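Local coordinates for protein mandelate racemase/muconate lactonizing enzyme (Polaromonas sp., PDB 2OG9) that belongs to the enolase superfamily and probably catalyses a mandelate racemase-like isomerisation that begins with abstraction of the proton alpha to a carboxylate, at residues L142-R146 against L324-P329; E265-S269 against P290-G294; E331-H336 against G353-V357. The contacts are given in a common frame with arbitrary orientation. Residue numbers count along the deposited sequence, not the author numbering.

From the N terminus, the chain first reaches residues 142-146, just ahead of strand 148-152, the first strand of the barrel. Contact 1 joins them to 324-329 at the end of helix 318-326, closing a loop that holds the barrel strands from 148-152 to 311-312. Contact 2 is nested inside it and ties together the loops after strands 261-263 and 284-285. Contact 3 opens only after contact 1 has closed; it brings the last barrel strand, 333-335, near strand 354-356 of the segment that follows. Contacts 1 and 3 touch through the Arg146-Glu331 salt bridge and through Pro332 and Val334 packed on Ala325, whereas contact 2 lies apart, its centre about 19 Å from that of contact 1.

Contact 1 of 3, residues L142-R146 against L324-P329; sequences LGSYR and LAAAYP
In this enolase-superfamily barrel, the linker entering the first strand, 148-152, lies across the C-terminal end of helix 318-326. Gly143 ends helix 138-142 with a positive phi (102°), and Ser144 to Arg146 continue as irregular loop; on the other side helix 318-326 is in its last turn, and Ala327 and Tyr328 lead out of it. The closest CA pair is Ser144-Ala327, 4.2 Å. Small side chains make this closeness possible. Ala327 CB is a bump fitted between Gly143 O (3.4 Å) and Leu142 CB (4.1 Å), while Ala326 CB meets Ser144 CB at 4.1 Å. Leu142, in the mt rotamer, extends CD1 to within 3.7 Å of CD2 of Leu324. Tyr145 N donates to Ala326 O (2.8 Å), bonding the loop to the helix end. With chi1 m, the Tyr145 ring lies flat against Pro329, whose CA sits over its face in a CH-pi contact, 3.7 Å from the centroid; the ring also packs on Ala96 of a second subunit, and Ser144 OG is hydrogen-bonded to Asp94 OD1 of that subunit. Arg146, whose NE is held by Glu331 in a salt bridge, brings the edge of its guanidinium to the carbonyls of the turn: NH1 donates to Tyr328 O at 2.8 Å, and NH2 reaches the same Tyr328 O at 3.1 Å.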
# COMPACT_ATOMS: atom_id res chain seq x y z
N LEU A 142 -0.86 -33.92 18.93
CA LEU A 142 -1.03 -32.57 18.40
C LEU A 142 -2.44 -32.07 18.68
O LEU A 142 -2.66 -30.87 18.86
CB LEU A 142 -0.80 -32.57 16.89
CG LEU A 142 0.59 -32.93 16.38
CD1 LEU A 142 0.56 -32.96 14.86
CD2 LEU A 142 1.60 -31.92 16.90
N GLY A 143 -3.39 -33.01 18.73
CA GLY A 143 -4.79 -32.67 18.94
C GLY A 143 -5.44 -32.74 17.57
O GLY A 143 -5.02 -32.04 16.66
N SER A 144 -6.45 -33.59 17.41
CA SER A 144 -7.08 -33.71 16.09
C SER A 144 -8.47 -33.11 16.00
O SER A 144 -9.11 -32.82 17.00
CB SER A 144 -7.13 -35.18 15.67
OG SER A 144 -8.02 -35.91 16.49
N TYR A 145 -8.92 -32.91 14.76
CA TYR A 145 -10.24 -32.36 14.48
C TYR A 145 -11.11 -33.42 13.84
O TYR A 145 -12.33 -33.25 13.72
CB TYR A 145 -10.12 -31.17 13.53
CG TYR A 145 -9.73 -29.88 14.20
CD1 TYR A 145 -10.70 -29.04 14.74
CD2 TYR A 145 -8.39 -29.49 14.28
CE1 TYR A 145 -10.35 -27.84 15.35
CE2 TYR A 145 -8.04 -28.29 14.90
CZ TYR A 145 -9.02 -27.48 15.42
OH TYR A 145 -8.68 -26.28 16.01
N ARG A 146 -10.49 -34.52 13.42
CA ARG A 146 -11.20 -35.60 12.75
C ARG A 146 -10.47 -36.92 12.91
O ARG A 146 -9.25 -36.95 13.11
CB ARG A 146 -11.35 -35.26 11.26
CG ARG A 146 -10.01 -35.04 10.53
CD ARG A 146 -10.21 -34.36 9.17
NE ARG A 146 -10.78 -33.01 9.33
CZ ARG A 146 -10.08 -31.94 9.69
NH1 ARG A 146 -8.77 -32.03 9.91
NH2 ARG A 146 -10.69 -30.77 9.85
N LEU A 324 -0.78 -35.17 10.46
CA LEU A 324 -0.72 -33.72 10.41
C LEU A 324 -2.02 -33.13 9.86
O LEU A 324 -2.52 -32.13 10.38
CB LEU A 324 0.49 -33.29 9.55
CG LEU A 324 1.84 -33.74 10.13
CD1 LEU A 324 2.97 -33.44 9.17
CD2 LEU A 324 2.07 -33.03 11.46
N ALA A 325 -2.58 -33.77 8.84
CA ALA A 325 -3.84 -33.30 8.26
C ALA A 325 -4.98 -33.40 9.27
O ALA A 325 -5.88 -32.55 9.29
CB ALA A 325 -4.18 -34.12 7.01
N ALA A 326 -4.95 -34.43 10.11
CA ALA A 326 -5.99 -34.61 11.11
C ALA A 326 -6.01 -33.44 12.09
O ALA A 326 -7.05 -33.11 12.66
CB ALA A 326 -5.78 -35.92 11.86
N ALA A 327 -4.85 -32.82 12.29
CA ALA A 327 -4.71 -31.71 13.22
C ALA A 327 -5.05 -30.32 12.65
O ALA A 327 -5.02 -29.34 13.38
CB ALA A 327 -3.29 -31.69 13.79
N TYR A 328 -5.37 -30.24 11.36
CA TYR A 328 -5.71 -28.94 10.74
C TYR A 328 -7.19 -28.64 10.96
O TYR A 328 -8.04 -29.51 10.78
CB TYR A 328 -5.39 -28.97 9.24
CG TYR A 328 -5.29 -27.60 8.60
CD1 TYR A 328 -4.23 -26.74 8.91
CD2 TYR A 328 -6.25 -27.17 7.69
CE1 TYR A 328 -4.13 -25.47 8.32
CE2 TYR A 328 -6.16 -25.91 7.09
CZ TYR A 328 -5.10 -25.07 7.42
OH TYR A 328 -5.02 -23.81 6.84
N PRO A 329 -7.53 -27.40 11.34
CA PRO A 329 -8.91 -26.96 11.60
C PRO A 329 -9.91 -27.21 10.47
O PRO A 329 -11.04 -27.64 10.73
CB PRO A 329 -8.75 -25.47 11.91
CG PRO A 329 -7.35 -25.38 12.47
CD PRO A 329 -6.58 -26.28 11.54

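Contact 2 of 3, residues E265-S269 against P290-G294; sequences EMLTS and PRVGG
Two loops at the C-terminal end of the barrel strands run past each other without any clear direct hydrogen bond between them. Residues 265-269 are irregular: Glu265 and Met266 have near-helical angles, Leu267 is extended, and Ser269 (phi/psi -162/160°) is the N-cap of helix 270-278, its OG capping Glu272 N. Opposite, a weakly bonded helical turn through Pro290-Val292 ends in a Schellman motif at Gly293 (phi 114°), and Gly294 is the N-cap of the next helix. Both glycines have backbone angles at which a CB would clash with the preceding carbonyl. The backbones come closest at Thr268 and Val292, with CA atoms 4.1 Å apart, and meet through two CA-H...O contacts, Thr268 CA to Arg291 O (3.5 Å) and Val292 CA to Thr268 O (3.6 Å). Water 1 bridges the same carbonyls, 2.8 Å from Thr268 O and 2.9 Å from Arg291 O.

Arg291, extended at chi1 and chi2 (both t), lies along the first loop: its CG is 3.7 Å from Thr268 CG2, and its NH1 approaches the selenium SE of selenomethionine Met266 at 3.3 Å, while NH2 is bonded to Tyr67 OH. Val292 CG1 rests 3.6 Å from Leu267 O.

Glu265 follows strand 261-263 and comes close to Glu239 on strand 238-239, consistent with the acidic metal-binding positions of this superfamily. Leu267 and Val292 pack on helix 270-278, and Pro290 and Arg291 touch strand 61-69 of the N-terminal domain.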
# COMPACT_ATOMS: atom_id res chain seq x y z
N GLU A 265 4.05 -27.94 -3.10
CA GLU A 265 4.73 -29.23 -2.93
C GLU A 265 6.23 -29.18 -3.20
O GLU A 265 6.98 -30.00 -2.67
CB GLU A 265 4.08 -30.29 -3.82
CG GLU A 265 4.19 -30.01 -5.32
CD GLU A 265 3.37 -30.95 -6.17
OE1 GLU A 265 3.81 -32.10 -6.41
OE2 GLU A 265 2.26 -30.55 -6.60
N MSE A 266 6.69 -28.23 -4.00
CA MSE A 266 8.11 -28.13 -4.33
C MSE A 266 8.95 -27.31 -3.35
O MSE A 266 10.18 -27.41 -3.34
CB MSE A 266 8.29 -27.54 -5.73
CG MSE A 266 7.64 -28.34 -6.84
SE MSE A 266 8.31 -30.15 -6.87
CE MSE A 266 10.13 -29.77 -7.43
N LEU A 267 8.28 -26.51 -2.53
CA LEU A 267 8.96 -25.64 -1.58
C LEU A 267 9.69 -26.41 -0.47
O LEU A 267 9.25 -27.48 -0.07
CB LEU A 267 7.95 -24.64 -0.99
CG LEU A 267 7.18 -23.88 -2.08
CD1 LEU A 267 6.30 -22.81 -1.45
CD2 LEU A 267 8.16 -23.26 -3.07
N THR A 268 10.80 -25.86 0.00
CA THR A 268 11.60 -26.54 1.02
C THR A 268 11.82 -25.80 2.34
O THR A 268 12.74 -26.14 3.08
CB THR A 268 12.99 -26.91 0.45
OG1 THR A 268 13.66 -25.73 0.00
CG2 THR A 268 12.83 -27.86 -0.73
N SER A 269 11.00 -24.80 2.65
CA SER A 269 11.17 -24.08 3.91
C SER A 269 9.92 -23.30 4.29
O SER A 269 9.07 -23.01 3.44
CB SER A 269 12.35 -23.10 3.83
OG SER A 269 12.07 -22.00 2.98
N PRO A 290 8.58 -33.76 5.20
CA PRO A 290 9.98 -34.17 5.01
C PRO A 290 10.77 -33.17 4.16
O PRO A 290 11.94 -32.89 4.43
CB PRO A 290 9.86 -35.52 4.31
CG PRO A 290 8.58 -36.07 4.86
CD PRO A 290 7.66 -34.86 4.83
N ARG A 291 10.13 -32.63 3.14
CA ARG A 291 10.80 -31.68 2.25
C ARG A 291 11.09 -30.31 2.87
O ARG A 291 12.07 -29.66 2.49
CB ARG A 291 9.97 -31.52 0.97
CG ARG A 291 10.68 -30.75 -0.12
CD ARG A 291 9.96 -30.86 -1.46
NE ARG A 291 9.88 -32.23 -1.94
CZ ARG A 291 9.63 -32.57 -3.20
NH1 ARG A 291 9.44 -31.62 -4.11
NH2 ARG A 291 9.58 -33.84 -3.57
N VAL A 292 10.27 -29.87 3.82
CA VAL A 292 10.47 -28.56 4.43
C VAL A 292 11.30 -28.59 5.72
O VAL A 292 11.56 -27.55 6.32
CB VAL A 292 9.12 -27.84 4.72
CG1 VAL A 292 8.33 -27.69 3.44
CG2 VAL A 292 8.33 -28.61 5.76
N GLY A 293 11.70 -29.78 6.15
CA GLY A 293 12.50 -29.88 7.35
C GLY A 293 11.86 -30.59 8.53
O GLY A 293 12.34 -30.46 9.66
N GLY A 294 10.78 -31.31 8.29
CA GLY A 294 10.13 -32.03 9.37
C GLY A 294 8.81 -31.46 9.85
O GLY A 294 8.25 -30.53 9.27
O HOH W 1 14.24 -28.32 3.89

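Contact 3 of 3, residues E331-H336 against G353-V357; sequences EPWVEH and GRMLV
Strands 333-335 and 354-356 are not neighbours in their sheet: strand 148-152 runs between them, parallel to the former and antiparallel to the latter, so contact across the gap is made almost wholly by side chains. The nearest CA atoms, His336 and Met355, are 7.8 Å apart, and no backbone hydrogen bond links the segments.

The polar link is a salt bridge at one end. Arg354 (chi1 m, chi2 t, chi3 p) sends NH2 to Glu331 OE1, 2.9 Å away with a nearly straight N-H...O angle of 166°. Each partner is shared: Glu331 OE2 pairs with Arg146, and Arg354 NE bonds Ser148 OG.

The apolar part centres on selenomethionine Met355, whose CB points toward the other strand. In its ptp rotamer, SE lies 3.7 Å from Val334 CG1, while the terminal CE reaches His336 CB (3.6 Å) and Glu335 O (3.8 Å). Val334 (chi1 t) and His336 (chi1 t) both point their CA-to-CB bonds toward segment 353-357.

Strand 333-335 is the last of the barrel, bonded through Trp333 to Leu312 and through Val334 to strand 148-152, which closes the ring. Helix 318-326 packs alongside, with Ala325 against Val334 and Met318 against Met355.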
# COMPACT_ATOMS: atom_id res chain seq x y z
N GLU A 331 -11.25 -28.99 6.81
CA GLU A 331 -11.17 -30.27 6.09
C GLU A 331 -10.10 -30.33 5.01
O GLU A 331 -10.23 -29.71 3.96
CB GLU A 331 -12.53 -30.61 5.47
CG GLU A 331 -13.57 -31.12 6.46
CD GLU A 331 -13.21 -32.48 7.04
OE1 GLU A 331 -12.92 -33.41 6.25
OE2 GLU A 331 -13.22 -32.63 8.28
N PRO A 332 -9.02 -31.10 5.26
CA PRO A 332 -7.94 -31.23 4.28
C PRO A 332 -8.15 -32.42 3.34
O PRO A 332 -9.15 -33.15 3.44
CB PRO A 332 -6.72 -31.42 5.16
CG PRO A 332 -7.27 -32.29 6.26
CD PRO A 332 -8.62 -31.66 6.56
N TRP A 333 -7.22 -32.58 2.41
CA TRP A 333 -7.21 -33.70 1.47
C TRP A 333 -5.81 -34.30 1.54
O TRP A 333 -4.83 -33.56 1.63
CB TRP A 333 -7.45 -33.24 0.02
CG TRP A 333 -8.87 -32.96 -0.37
CD1 TRP A 333 -9.52 -31.76 -0.31
CD2 TRP A 333 -9.79 -33.88 -0.97
NE1 TRP A 333 -10.78 -31.87 -0.84
CE2 TRP A 333 -10.98 -33.17 -1.26
CE3 TRP A 333 -9.73 -35.25 -1.30
CZ2 TRP A 333 -12.10 -33.77 -1.86
CZ3 TRP A 333 -10.84 -35.84 -1.90
CH2 TRP A 333 -12.01 -35.10 -2.17
N VAL A 334 -5.71 -35.62 1.52
CA VAL A 334 -4.42 -36.30 1.54
C VAL A 334 -4.41 -37.33 0.42
O VAL A 334 -5.42 -38.02 0.20
CB VAL A 334 -4.17 -37.02 2.89
CG1 VAL A 334 -2.91 -37.87 2.79
CG2 VAL A 334 -4.02 -36.00 4.01
N GLU A 335 -3.30 -37.43 -0.30
CA GLU A 335 -3.19 -38.39 -1.40
C GLU A 335 -2.85 -39.78 -0.90
O GLU A 335 -1.92 -39.95 -0.09
CB GLU A 335 -2.11 -37.93 -2.41
CG GLU A 335 -1.84 -38.96 -3.49
CD GLU A 335 -0.88 -38.46 -4.54
OE1 GLU A 335 0.11 -37.81 -4.16
OE2 GLU A 335 -1.10 -38.73 -5.74
N HIS A 336 -3.63 -40.76 -1.34
CA HIS A 336 -3.38 -42.14 -0.97
C HIS A 336 -2.54 -42.78 -2.04
O HIS A 336 -3.05 -43.16 -3.10
CB HIS A 336 -4.67 -42.97 -0.85
CG HIS A 336 -4.41 -44.43 -0.66
ND1 HIS A 336 -3.97 -45.25 -1.68
CD2 HIS A 336 -4.55 -45.22 0.42
CE1 HIS A 336 -3.85 -46.48 -1.23
NE2 HIS A 336 -4.20 -46.50 0.05
N GLY A 353 -14.34 -43.08 1.01
CA GLY A 353 -13.70 -41.86 0.54
C GLY A 353 -12.73 -41.16 1.47
O GLY A 353 -12.26 -40.06 1.17
N ARG A 354 -12.41 -41.79 2.60
CA ARG A 354 -11.49 -41.18 3.56
C ARG A 354 -10.47 -42.20 4.08
O ARG A 354 -10.75 -43.39 4.14
CB ARG A 354 -12.28 -40.61 4.75
CG ARG A 354 -13.45 -39.71 4.37
CD ARG A 354 -14.28 -39.31 5.60
NE ARG A 354 -13.61 -38.32 6.45
CZ ARG A 354 -13.65 -37.00 6.26
NH1 ARG A 354 -14.32 -36.50 5.23
NH2 ARG A 354 -13.02 -36.18 7.10
N MSE A 355 -9.28 -41.73 4.45
CA MSE A 355 -8.30 -42.65 5.01
C MSE A 355 -8.36 -42.47 6.52
O MSE A 355 -8.45 -41.35 7.01
CB MSE A 355 -6.88 -42.37 4.48
CG MSE A 355 -6.33 -40.98 4.72
SE MSE A 355 -4.41 -40.94 4.30
CE MSE A 355 -4.49 -41.36 2.39
N LEU A 356 -8.33 -43.58 7.24
CA LEU A 356 -8.41 -43.54 8.69
C LEU A 356 -7.10 -43.09 9.31
O LEU A 356 -6.02 -43.49 8.88
CB LEU A 356 -8.77 -44.93 9.26
CG LEU A 356 -10.06 -45.59 8.78
CD1 LEU A 356 -10.26 -46.92 9.51
CD2 LEU A 356 -11.25 -44.68 9.02
N VAL A 357 -7.20 -42.25 10.33
CA VAL A 357 -6.01 -41.78 11.02
C VAL A 357 -5.61 -42.93 11.93
O VAL A 357 -6.43 -43.41 12.70
CB VAL A 357 -6.32 -40.54 11.86
CG1 VAL A 357 -5.09 -40.14 12.66
CG2 VAL A 357 -6.76 -39.39 10.95